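Local coordinates for protein terminal uridylyltransferase 1 (PDB 5HZD) that adds uridines from UTP to the 3'-hydroxyl ends of guide RNAs, ribosomal RNAs and some mRNAs in trypanosome mitochondria, and takes part in RNA editing, at residues A[346-350]-A[351-355]. Residues are numbered along the deposited sequence; the frame is centred on the assembly and turned at random.
Sequences YLVQK and GYVPY
Tyr352 lays its ring along the end of helix 336-349, with one side of the ring in a hollow lined by Tyr346, Leu347 and Lys350. CD2 of Leu347 pushes in beneath the root of the tyrosine, 3.9 Å from CB of Tyr352. CB of Lys350 rests on CE2 of Tyr352 at 3.7 Å, while the rest of the lysine bends off to a salt bridge with Glu409. The rings of Tyr346 and Tyr352 are tilted 44° apart. CG of Tyr346 lies anti to the backbone N (chi1 158°), which swings its hydroxyl toward the Tyr352 ring. OH of Tyr346 comes 3.7 Å from CE2 of Tyr352. A water binds Tyr346 OH and, weakly, Tyr352 OH. Helix 385-409 covers this side through Met398 and Phe402.

The turn is a Schellman motif. It ends the helix whose start carries the UTP-binding Ser336 and Tyr337. Gly351, with positive phi, turns the chain out of the helix. Its N donates a hydrogen bond to Val348 O at 3.1 Å. Leu347 O receives weak hydrogen bonds from the backbone N of Tyr352 and of Val353.

Beyond the turn, Val353 is the next bump. Its CG2 fits into the notch formed by CB of Leu347 and CG2 of Val348, 3.8 Å from each, and Tyr303 of helix 292-304 adds to this packing. A second water donates to both Val348 O and Val353 O, tying the loop back to the helix. The other branch of Val348, CG1, meets the edge of the Tyr355 ring 4.2 Å from CD1. The hydroxyl of Tyr355 is hydrogen-bonded to Leu419 O.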
loop_
_atom_site.group_PDB
_atom_site.type_symbol
_atom_site.label_atom_id
_atom_site.label_comp_id
_atom_site.label_asym_id
_atom_site.label_seq_id
_atom_site.Cartn_x
_atom_site.Cartn_y
_atom_site.Cartn_z
ATOM N N TYR A 346 -16.653 -2.669 9.834
ATOM C CA TYR A 346 -17.026 -3.549 10.951
ATOM C C TYR A 346 -16.642 -2.933 12.305
ATOM O O TYR A 346 -17.455 -2.913 13.249
ATOM C CB TYR A 346 -16.387 -4.922 10.747
ATOM C CG TYR A 346 -16.238 -5.737 12.011
ATOM C CD1 TYR A 346 -17.340 -6.342 12.610
ATOM C CD2 TYR A 346 -14.993 -5.905 12.581
ATOM C CE1 TYR A 346 -17.192 -7.126 13.747
ATOM C CE2 TYR A 346 -14.826 -6.662 13.726
ATOM C CZ TYR A 346 -15.932 -7.249 14.315
ATOM O OH TYR A 346 -15.759 -8.030 15.445
ATOM N N LEU A 347 -15.412 -2.440 12.434
ATOM C CA LEU A 347 -14.992 -1.825 13.685
ATOM C C LEU A 347 -15.879 -0.654 14.062
ATOM O O LEU A 347 -16.186 -0.476 15.250
ATOM C CB LEU A 347 -13.518 -1.349 13.614
ATOM C CG LEU A 347 -12.478 -2.459 13.400
ATOM C CD1 LEU A 347 -11.070 -1.839 13.292
ATOM C CD2 LEU A 347 -12.549 -3.523 14.533
ATOM N N VAL A 348 -16.273 0.168 13.086
ATOM C CA VAL A 348 -17.096 1.323 13.397
ATOM C C VAL A 348 -18.477 0.863 13.804
ATOM O O VAL A 348 -19.022 1.326 14.813
ATOM C CB VAL A 348 -17.221 2.248 12.178
ATOM C CG1 VAL A 348 -18.338 3.303 12.418
ATOM C CG2 VAL A 348 -15.890 2.911 11.864
ATOM N N GLN A 349 -19.056 -0.073 13.045
ATOM C CA GLN A 349 -20.461 -0.453 13.279
ATOM C C GLN A 349 -20.615 -1.144 14.613
ATOM O O GLN A 349 -21.662 -1.030 15.267
ATOM C CB GLN A 349 -21.016 -1.314 12.137
ATOM C CG GLN A 349 -21.151 -0.565 10.847
ATOM C CD GLN A 349 -22.050 0.639 10.964
ATOM O OE1 GLN A 349 -23.142 0.550 11.526
ATOM N NE2 GLN A 349 -21.608 1.781 10.426
ATOM N N LYS A 350 -19.562 -1.829 15.038
ATOM C CA LYS A 350 -19.563 -2.550 16.312
ATOM C C LYS A 350 -19.034 -1.728 17.483
ATOM O O LYS A 350 -19.017 -2.203 18.619
ATOM C CB LYS A 350 -18.788 -3.869 16.183
ATOM C CG LYS A 350 -19.491 -4.915 15.308
ATOM C CD LYS A 350 -20.838 -5.329 15.913
ATOM C CE LYS A 350 -21.461 -6.506 15.175
ATOM N NZ LYS A 350 -22.788 -6.837 15.796
ATOM N N GLY A 351 -18.574 -0.514 17.207
ATOM C CA GLY A 351 -18.166 0.424 18.252
ATOM C C GLY A 351 -16.762 0.252 18.781
ATOM O O GLY A 351 -16.423 0.814 19.809
ATOM N N TYR A 352 -15.938 -0.530 18.096
ATOM C CA TYR A 352 -14.527 -0.664 18.464
ATOM C C TYR A 352 -13.670 0.573 18.191
ATOM O O TYR A 352 -12.654 0.792 18.876
ATOM C CB TYR A 352 -13.880 -1.865 17.758
ATOM C CG TYR A 352 -14.370 -3.200 18.209
ATOM C CD1 TYR A 352 -13.970 -3.726 19.432
ATOM C CD2 TYR A 352 -15.251 -3.935 17.418
ATOM C CE1 TYR A 352 -14.414 -4.969 19.849
ATOM C CE2 TYR A 352 -15.688 -5.185 17.819
ATOM C CZ TYR A 352 -15.265 -5.688 19.032
ATOM O OH TYR A 352 -15.707 -6.920 19.440
ATOM N N VAL A 353 -14.010 1.347 17.155
ATOM C CA VAL A 353 -13.280 2.590 16.865
ATOM C C VAL A 353 -14.314 3.689 16.601
ATOM O O VAL A 353 -15.410 3.406 16.112
ATOM C CB VAL A 353 -12.347 2.514 15.624
ATOM C CG1 VAL A 353 -11.273 1.388 15.766
ATOM C CG2 VAL A 353 -13.134 2.320 14.351
ATOM N N PRO A 354 -13.945 4.946 16.876
ATOM C CA PRO A 354 -14.826 6.073 16.551
ATOM C C PRO A 354 -14.965 6.261 15.043
ATOM O O PRO A 354 -14.071 5.961 14.252
ATOM C CB PRO A 354 -14.088 7.282 17.157
ATOM C CG PRO A 354 -13.236 6.711 18.240
ATOM C CD PRO A 354 -12.769 5.384 17.653
ATOM N N TYR A 355 -16.120 6.777 14.629
ATOM C CA TYR A 355 -16.293 7.132 13.221
ATOM C C TYR A 355 -15.383 8.292 12.801
ATOM O O TYR A 355 -15.194 9.253 13.565
ATOM C CB TYR A 355 -17.777 7.492 12.970
ATOM C CG TYR A 355 -18.011 7.956 11.559
ATOM C CD1 TYR A 355 -18.015 7.036 10.509
ATOM C CD2 TYR A 355 -18.202 9.311 11.266
ATOM C CE1 TYR A 355 -18.179 7.458 9.201
ATOM C CE2 TYR A 355 -18.383 9.737 9.938
ATOM C CZ TYR A 355 -18.365 8.795 8.932
ATOM O OH TYR A 355 -18.543 9.230 7.644
HETATM O O HOH W 1 -17.882 -8.291 17.267
HETATM O O HOH W 2 -18.124 3.496 16.297
#